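Local coordinates for protein chymotrypsin (Cellulomonas bogoriensis, PDB 2EA3) that probably cleaves peptide bonds within proteins as a chymotrypsin-like serine endopeptidase, the chain being the trypsin-fold protease part of a longer precursor, at residues Phe1-Tyr9 and Gly65-Tyr75; Ile28-Thr36 and Gly45-Pro53. All coordinates share one frame; numbering follows the deposited sequence.

Two antiparallel beta-barrels of six strands, each in the order 1-2-3-6-5-4, identify the chymotrypsin fold, and the two contacts, with centres about 18 Å apart, both reach the first barrel. Interaction 1 pairs the start of the chain, strand 2-5, with strands 67-69 and 71-73, which follow that barrel's last strand and precede the second barrel. Interaction 2 is nested inside the loop so closed: it packs the turn after strand 26-29, carrying H32, against strand 45-51. Y9 joins them, its OH 3.0 Å from T29 OG1 and packed on C33 and F47. The N-terminal pairing and the turn bearing the probable catalytic histidine thus adjoin through Y9.

Interaction 1: Phe1-Tyr9 and Gly65-Tyr75; sequences FDVIGGNAY and GVNLLAQVNNY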
loop_
_atom_site.group_PDB
_atom_site.type_symbol
_atom_site.label_atom_id
_atom_site.label_comp_id
_atom_site.label_asym_id
_atom_site.label_seq_id
_atom_site.Cartn_x
_atom_site.Cartn_y
_atom_site.Cartn_z
ATOM N N PHE A 1 5.942 14.162 12.993
ATOM C CA PHE A 1 6.313 13.493 11.712
ATOM C C PHE A 1 5.027 13.275 10.933
ATOM O O PHE A 1 4.044 12.850 11.513
ATOM C CB PHE A 1 6.989 12.150 12.007
ATOM C CG PHE A 1 7.450 11.432 10.786
ATOM C CD1 PHE A 1 6.609 10.537 10.129
ATOM C CD2 PHE A 1 8.724 11.661 10.267
ATOM C CE1 PHE A 1 7.034 9.887 8.987
ATOM C CE2 PHE A 1 9.151 11.004 9.113
ATOM C CZ PHE A 1 8.309 10.125 8.475
ATOM N N ASP A 2 5.026 13.546 9.625
ATOM C CA ASP A 2 3.806 13.381 8.833
ATOM C C ASP A 2 3.807 12.052 8.100
ATOM O O ASP A 2 4.781 11.703 7.432
ATOM C CB ASP A 2 3.627 14.522 7.822
ATOM C CG ASP A 2 3.389 15.876 8.489
ATOM O OD1 ASP A 2 3.130 15.928 9.702
ATOM O OD2 ASP A 2 3.454 16.897 7.788
ATOM N N VAL A 3 2.705 11.325 8.235
ATOM C CA VAL A 3 2.507 10.054 7.537
ATOM C C VAL A 3 1.676 10.335 6.305
ATOM O O VAL A 3 0.539 10.791 6.405
ATOM C CB VAL A 3 1.814 9.002 8.438
ATOM C CG1 VAL A 3 1.278 7.788 7.608
ATOM C CG2 VAL A 3 2.788 8.545 9.520
ATOM N N ILE A 4 2.286 10.083 5.152
ATOM C CA ILE A 4 1.711 10.358 3.841
ATOM C C ILE A 4 1.841 9.066 3.022
ATOM O O ILE A 4 2.881 8.406 3.052
ATOM C CB ILE A 4 2.486 11.506 3.161
ATOM C CG1 ILE A 4 2.341 12.806 3.973
ATOM C CG2 ILE A 4 2.017 11.724 1.720
ATOM C CD1 ILE A 4 3.485 13.794 3.734
ATOM N N GLY A 5 0.774 8.690 2.324
ATOM C CA GLY A 5 0.806 7.510 1.444
ATOM C C GLY A 5 1.946 7.563 0.428
ATOM O O GLY A 5 2.236 8.615 -0.153
ATOM N N GLY A 6 2.615 6.429 0.237
ATOM C CA GLY A 6 3.645 6.305 -0.798
ATOM C C GLY A 6 5.047 6.586 -0.306
ATOM O O GLY A 6 6.018 6.299 -1.014
ATOM N N ASN A 7 5.151 7.165 0.889
ATOM C CA ASN A 7 6.470 7.446 1.486
ATOM C C ASN A 7 7.125 6.190 2.071
ATOM O O ASN A 7 6.444 5.273 2.528
ATOM C CB ASN A 7 6.369 8.534 2.554
ATOM C CG ASN A 7 6.292 9.931 1.956
ATOM O OD1 ASN A 7 6.190 10.930 2.687
ATOM N ND2 ASN A 7 6.341 10.013 0.633
ATOM N N ALA A 8 8.445 6.176 2.079
ATOM C CA ALA A 8 9.190 5.068 2.680
ATOM C C ALA A 8 8.998 5.068 4.191
ATOM O O ALA A 8 8.823 6.125 4.807
ATOM C CB ALA A 8 10.675 5.222 2.350
ATOM N N TYR A 9 9.041 3.890 4.801
ATOM C CA TYR A 9 9.272 3.806 6.240
ATOM C C TYR A 9 10.311 2.721 6.409
ATOM O O TYR A 9 10.617 2.005 5.462
ATOM C CB TYR A 9 7.984 3.511 7.019
ATOM C CG TYR A 9 7.332 2.176 6.702
ATOM C CD1 TYR A 9 7.501 1.081 7.563
ATOM C CD2 TYR A 9 6.537 2.011 5.561
ATOM C CE1 TYR A 9 6.891 -0.152 7.287
ATOM C CE2 TYR A 9 5.943 0.780 5.276
ATOM C CZ TYR A 9 6.118 -0.292 6.153
ATOM O OH TYR A 9 5.523 -1.514 5.888
ATOM N N GLY A 65 3.193 12.156 18.280
ATOM C CA GLY A 65 4.095 12.943 17.458
ATOM C C GLY A 65 3.982 12.558 15.999
ATOM O O GLY A 65 4.753 13.030 15.167
ATOM N N VAL A 66 3.019 11.701 15.693
ATOM C CA VAL A 66 2.843 11.238 14.319
ATOM C C VAL A 66 1.533 11.794 13.811
ATOM O O VAL A 66 0.463 11.483 14.366
ATOM C CB VAL A 66 2.856 9.706 14.233
ATOM C CG1 VAL A 66 2.525 9.254 12.821
ATOM C CG2 VAL A 66 4.211 9.163 14.654
ATOM N N ASN A 67 1.606 12.622 12.769
ATOM C CA ASN A 67 0.410 13.192 12.180
ATOM C C ASN A 67 -0.029 12.340 11.005
ATOM O O ASN A 67 0.746 12.127 10.077
ATOM C CB ASN A 67 0.683 14.616 11.708
ATOM C CG ASN A 67 1.096 15.517 12.836
ATOM O OD1 ASN A 67 0.400 15.602 13.854
ATOM N ND2 ASN A 67 2.237 16.184 12.686
ATOM N N LEU A 68 -1.252 11.844 11.067
ATOM C CA LEU A 68 -1.788 10.937 10.050
ATOM C C LEU A 68 -2.606 11.763 9.072
ATOM O O LEU A 68 -3.632 12.332 9.456
ATOM C CB LEU A 68 -2.679 9.886 10.715
ATOM C CG LEU A 68 -1.978 8.977 11.730
ATOM C CD1 LEU A 68 -2.960 8.096 12.489
ATOM C CD2 LEU A 68 -0.906 8.144 11.024
ATOM N N LEU A 69 -2.157 11.820 7.819
ATOM C CA LEU A 69 -2.751 12.706 6.832
ATOM C C LEU A 69 -3.501 11.918 5.793
ATOM O O LEU A 69 -3.073 10.829 5.405
ATOM C CB LEU A 69 -1.658 13.535 6.155
ATOM C CG LEU A 69 -0.894 14.487 7.083
ATOM C CD1 LEU A 69 0.163 15.236 6.286
ATOM C CD2 LEU A 69 -1.844 15.486 7.734
ATOM N N ALA A 70 -4.606 12.482 5.314
ATOM C CA ALA A 70 -5.407 11.842 4.280
ATOM C C ALA A 70 -4.831 12.214 2.908
ATOM O O ALA A 70 -5.512 12.783 2.057
ATOM C CB ALA A 70 -6.847 12.274 4.405
ATOM N N GLN A 71 -3.558 11.889 2.704
ATOM C CA GLN A 71 -2.840 12.325 1.502
ATOM C C GLN A 71 -1.931 11.222 1.013
ATOM O O GLN A 71 -1.497 10.374 1.798
ATOM C CB GLN A 71 -1.978 13.551 1.803
ATOM C CG GLN A 71 -2.762 14.758 2.286
ATOM C CD GLN A 71 -1.931 16.005 2.252
ATOM O OE1 GLN A 71 -2.253 16.948 1.526
ATOM N NE2 GLN A 71 -0.838 16.010 2.984
ATOM N N VAL A 72 -1.669 11.244 -0.290
ATOM C CA VAL A 72 -0.699 10.381 -0.945
ATOM C C VAL A 72 0.325 11.272 -1.662
ATOM O O VAL A 72 -0.033 12.277 -2.295
ATOM C CB VAL A 72 -1.385 9.391 -1.945
ATOM C CG1 VAL A 72 -0.343 8.633 -2.746
ATOM C CG2 VAL A 72 -2.320 8.409 -1.200
ATOM N N ASN A 73 1.600 10.933 -1.534
ATOM C CA ASN A 73 2.651 11.692 -2.196
ATOM C C ASN A 73 2.595 11.454 -3.710
ATOM O O ASN A 73 2.628 10.300 -4.144
ATOM C CB ASN A 73 3.995 11.234 -1.646
ATOM C CG ASN A 73 5.143 12.143 -2.041
ATOM O OD1 ASN A 73 5.008 12.991 -2.932
ATOM N ND2 ASN A 73 6.288 11.956 -1.385
ATOM N N ASN A 74 2.505 12.523 -4.517
ATOM C CA ASN A 74 2.563 12.328 -5.986
ATOM C C ASN A 74 3.962 12.359 -6.588
ATOM O O ASN A 74 4.126 12.206 -7.813
ATOM C CB ASN A 74 1.617 13.283 -6.736
ATOM C CG ASN A 74 2.081 14.731 -6.704
ATOM O OD1 ASN A 74 3.208 15.044 -6.338
ATOM N ND2 ASN A 74 1.187 15.631 -7.095
ATOM N N TYR A 75 4.968 12.556 -5.730
ATOM C CA TYR A 75 6.374 12.611 -6.127
ATOM C C TYR A 75 6.700 13.668 -7.185
ATOM O O TYR A 75 7.671 13.535 -7.922
ATOM C CB TYR A 75 6.876 11.228 -6.541
ATOM C CG TYR A 75 7.089 10.368 -5.319
ATOM C CD1 TYR A 75 8.286 10.421 -4.627
ATOM C CD2 TYR A 75 6.086 9.543 -4.841
ATOM C CE1 TYR A 75 8.498 9.684 -3.490
ATOM C CE2 TYR A 75 6.285 8.779 -3.673
ATOM C CZ TYR A 75 7.506 8.845 -3.030
ATOM O OH TYR A 75 7.776 8.124 -1.896
HETATM O O HOH W 1 4.752 16.319 11.750
HETATM O O HOH W 2 9.654 8.410 0.251
#
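D2 and N67 meet on one surface of a short parallel pairing, where N67 ND2 donates to D2 OD1 at 3.1 Å. From CB outward, D2 first touches L69: its CB lies 3.9 Å from L69 CD1, and CG and OD2 keep to the same methyl. OD1 instead turns to N67, met nearly along its C-O axis by ND2, the amide and carboxylate planes being 59° apart. With CG beside the backbone N (chi1 -66°), OD1 reaches the N67 amide, and a water that donates to OD1 also accepts from F1 N. In the backbone, N67 N reaches F1 O, and V3 N reaches N67 O at 2.8 Å. Between V3 and G5 the register slips by two residues, a beta bulge at the corner around A70, after which N73 N bonds G5 O at 2.8 Å. On the V3 and L68 face V3 CG2 presses V66 CG1 at a tight 3.4 Å; I4, on the D2 side, sets CG1 beside L69 CD1 and CG2 against the Q71-N73 backbone. Beyond, the Y75 hydroxyl donates to G6 O at 2.7 Å, from above the carbonyl plane, and N73 ND2 lies over the centre of the Y75 ring. The F1 amino group, gripped by G65 O and that water close to the D2 carboxylate, would probably be favoured in its charged form, so the chemistry suits a mature, cleaved N-terminus.

Interaction 2: Ile28-Thr36 and Gly45-Pro53; sequences ITAGHCGRT and GTFAGSSFP
F52 lays its ring against H32, whose CB sits 3.4 Å from the F52 centroid and only 2° off the ring normal, a CH-pi contact over the centre. The H32 imidazole stands beyond, its edge toward the same ring, with centroids 5.6 Å apart and planes at 58°. CG of F52 is anti to its backbone N (chi1 175°), which carries the ring under H32, and P53 CB covers the opposite face. Close packing also surrounds F47: G34 CA lies over one face, C33 CB meets F47 CZ at 4.0 Å, and R35 O comes within 3.3 Å of F47 CB. Between the two rings S50 OG donates to G34 O at 2.8 Å, in the carbonyl plane, and lies 3.0 Å from G31 O. G31 C lies 3.7 Å from F52 CB. The contact is looser toward solvent, where exposed T36 touches through OG1, 3.4 Å from G49 N at an angle too poor for a bond, and the CB of R35 points away from 45-53. H32 NE2 bonds S137 OG and the backbone N of H32 bonds D56 OD2; H32, D56 and S137 fit the Ser-His-Asp triad of S1 peptidases. C33, in a disulfide with C17 of strand 14-23, and F47 both pack on strand 8-11; F47 also reaches strand 57-62, while F52 touches V122 of strand 120-123, in the second-barrel half of the chain.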
loop_
_atom_site.group_PDB
_atom_site.type_symbol
_atom_site.label_atom_id
_atom_site.label_comp_id
_atom_site.label_asym_id
_atom_site.label_seq_id
_atom_site.Cartn_x
_atom_site.Cartn_y
_atom_site.Cartn_z
ATOM N N ILE A 28 -1.933 1.448 7.033
ATOM C CA ILE A 28 -1.969 0.118 6.478
ATOM C C ILE A 28 -0.936 -0.001 5.367
ATOM O O ILE A 28 -0.555 1.004 4.738
ATOM C CB ILE A 28 -3.391 -0.266 5.994
ATOM C CG1 ILE A 28 -3.923 0.749 4.975
ATOM C CG2 ILE A 28 -4.333 -0.430 7.199
ATOM C CD1 ILE A 28 -5.239 0.282 4.320
ATOM N N THR A 29 -0.471 -1.227 5.140
ATOM C CA THR A 29 0.684 -1.484 4.273
ATOM C C THR A 29 0.587 -2.968 3.906
ATOM O O THR A 29 -0.440 -3.583 4.225
ATOM C CB THR A 29 2.024 -1.072 4.977
ATOM O OG1 THR A 29 3.140 -1.161 4.061
ATOM C CG2 THR A 29 2.297 -1.943 6.251
ATOM N N ALA A 30 1.621 -3.539 3.272
ATOM C CA ALA A 30 1.560 -4.938 2.828
ATOM C C ALA A 30 2.008 -5.846 3.971
ATOM O O ALA A 30 2.928 -5.506 4.707
ATOM C CB ALA A 30 2.457 -5.176 1.589
ATOM N N GLY A 31 1.352 -6.990 4.120
ATOM C CA GLY A 31 1.724 -7.986 5.153
ATOM C C GLY A 31 3.113 -8.565 5.013
ATOM O O GLY A 31 3.738 -8.937 6.004
ATOM N N HIS A 32 3.615 -8.662 3.782
ATOM C CA HIS A 32 4.973 -9.193 3.599
ATOM C C HIS A 32 6.057 -8.234 4.093
ATOM O O HIS A 32 7.225 -8.624 4.177
ATOM C CB HIS A 32 5.234 -9.657 2.154
ATOM C CG HIS A 32 5.514 -8.542 1.185
ATOM N ND1 HIS A 32 4.565 -8.065 0.309
ATOM C CD2 HIS A 32 6.652 -7.857 0.916
ATOM C CE1 HIS A 32 5.090 -7.108 -0.431
ATOM N NE2 HIS A 32 6.359 -6.965 -0.086
ATOM N N CYS A 33 5.682 -7.004 4.439
ATOM C CA CYS A 33 6.646 -6.036 4.957
ATOM C C CYS A 33 7.163 -6.375 6.339
ATOM O O CYS A 33 8.315 -6.086 6.651
ATOM C CB CYS A 33 6.048 -4.637 4.983
ATOM S SG CYS A 33 5.575 -4.151 3.324
ATOM N N GLY A 34 6.325 -6.982 7.170
ATOM C CA GLY A 34 6.786 -7.370 8.489
ATOM C C GLY A 34 5.726 -8.110 9.257
ATOM O O GLY A 34 4.568 -8.149 8.849
ATOM N N ARG A 35 6.124 -8.685 10.385
ATOM C CA ARG A 35 5.197 -9.471 11.173
ATOM C C ARG A 35 4.755 -8.709 12.414
ATOM O O ARG A 35 5.401 -7.778 12.836
ATOM C CB ARG A 35 5.818 -10.824 11.540
ATOM C CG ARG A 35 6.896 -10.737 12.579
ATOM C CD ARG A 35 7.242 -12.136 13.106
ATOM N NE ARG A 35 7.628 -13.045 12.028
ATOM C CZ ARG A 35 8.848 -13.122 11.496
ATOM N NH1 ARG A 35 9.087 -13.984 10.519
ATOM N NH2 ARG A 35 9.829 -12.342 11.930
ATOM N N THR A 36 3.635 -9.115 12.983
ATOM C CA THR A 36 3.114 -8.511 14.203
ATOM C C THR A 36 4.212 -8.372 15.251
ATOM O O THR A 36 4.994 -9.312 15.460
ATOM C CB THR A 36 1.933 -9.354 14.745
ATOM O OG1 THR A 36 0.866 -9.322 13.791
ATOM C CG2 THR A 36 1.438 -8.824 16.062
ATOM N N GLY A 45 6.442 3.194 15.015
ATOM C CA GLY A 45 5.213 2.421 15.083
ATOM C C GLY A 45 5.523 0.961 15.331
ATOM O O GLY A 45 6.699 0.574 15.433
ATOM N N THR A 46 4.461 0.162 15.448
ATOM C CA THR A 46 4.570 -1.274 15.657
ATOM C C THR A 46 3.530 -1.989 14.814
ATOM O O THR A 46 2.357 -1.622 14.860
ATOM C CB THR A 46 4.273 -1.583 17.136
ATOM O OG1 THR A 46 5.122 -0.766 17.957
ATOM C CG2 THR A 46 4.483 -3.040 17.459
ATOM N N PHE A 47 3.943 -3.022 14.084
ATOM C CA PHE A 47 2.972 -3.893 13.379
ATOM C C PHE A 47 1.998 -4.498 14.387
ATOM O O PHE A 47 2.430 -5.109 15.376
ATOM C CB PHE A 47 3.671 -5.001 12.594
ATOM C CG PHE A 47 4.201 -4.548 11.273
ATOM C CD1 PHE A 47 5.364 -3.786 11.207
ATOM C CD2 PHE A 47 3.545 -4.878 10.093
ATOM C CE1 PHE A 47 5.862 -3.335 9.982
ATOM C CE2 PHE A 47 4.048 -4.454 8.858
ATOM C CZ PHE A 47 5.212 -3.674 8.809
ATOM N N ALA A 48 0.708 -4.286 14.153
ATOM C CA ALA A 48 -0.347 -4.761 15.062
ATOM C C ALA A 48 -1.344 -5.673 14.344
ATOM O O ALA A 48 -2.507 -5.771 14.723
ATOM C CB ALA A 48 -1.056 -3.595 15.703
ATOM N N GLY A 49 -0.860 -6.397 13.359
ATOM C CA GLY A 49 -1.687 -7.334 12.617
ATOM C C GLY A 49 -1.054 -7.437 11.250
ATOM O O GLY A 49 -0.723 -6.398 10.624
ATOM N N SER A 50 -0.829 -8.672 10.808
ATOM C CA SER A 50 -0.190 -8.924 9.511
ATOM C C SER A 50 -0.663 -10.257 8.979
ATOM O O SER A 50 -0.641 -11.268 9.705
ATOM C CB SER A 50 1.341 -8.938 9.630
ATOM O OG SER A 50 1.954 -9.113 8.360
ATOM N N SER A 51 -1.091 -10.257 7.721
ATOM C CA SER A 51 -1.555 -11.466 7.066
ATOM C C SER A 51 -0.832 -11.638 5.737
ATOM O O SER A 51 -1.021 -10.839 4.817
ATOM C CB SER A 51 -3.061 -11.416 6.836
ATOM O OG SER A 51 -3.519 -12.677 6.364
ATOM N N PHE A 52 0.032 -12.648 5.674
ATOM C CA PHE A 52 0.816 -12.976 4.473
ATOM C C PHE A 52 1.453 -14.340 4.728
ATOM O O PHE A 52 1.962 -14.577 5.840
ATOM C CB PHE A 52 1.918 -11.934 4.198
ATOM C CG PHE A 52 2.817 -12.299 3.056
ATOM C CD1 PHE A 52 2.430 -12.046 1.740
ATOM C CD2 PHE A 52 4.049 -12.914 3.297
ATOM C CE1 PHE A 52 3.264 -12.391 0.664
ATOM C CE2 PHE A 52 4.891 -13.267 2.241
ATOM C CZ PHE A 52 4.498 -13.013 0.925
ATOM N N PRO A 53 1.436 -15.242 3.726
ATOM C CA PRO A 53 0.766 -15.170 2.436
ATOM C C PRO A 53 -0.737 -15.409 2.596
ATOM O O PRO A 53 -1.281 -15.147 3.677
ATOM C CB PRO A 53 1.459 -16.263 1.621
ATOM C CG PRO A 53 1.892 -17.247 2.634
ATOM C CD PRO A 53 2.242 -16.473 3.855
#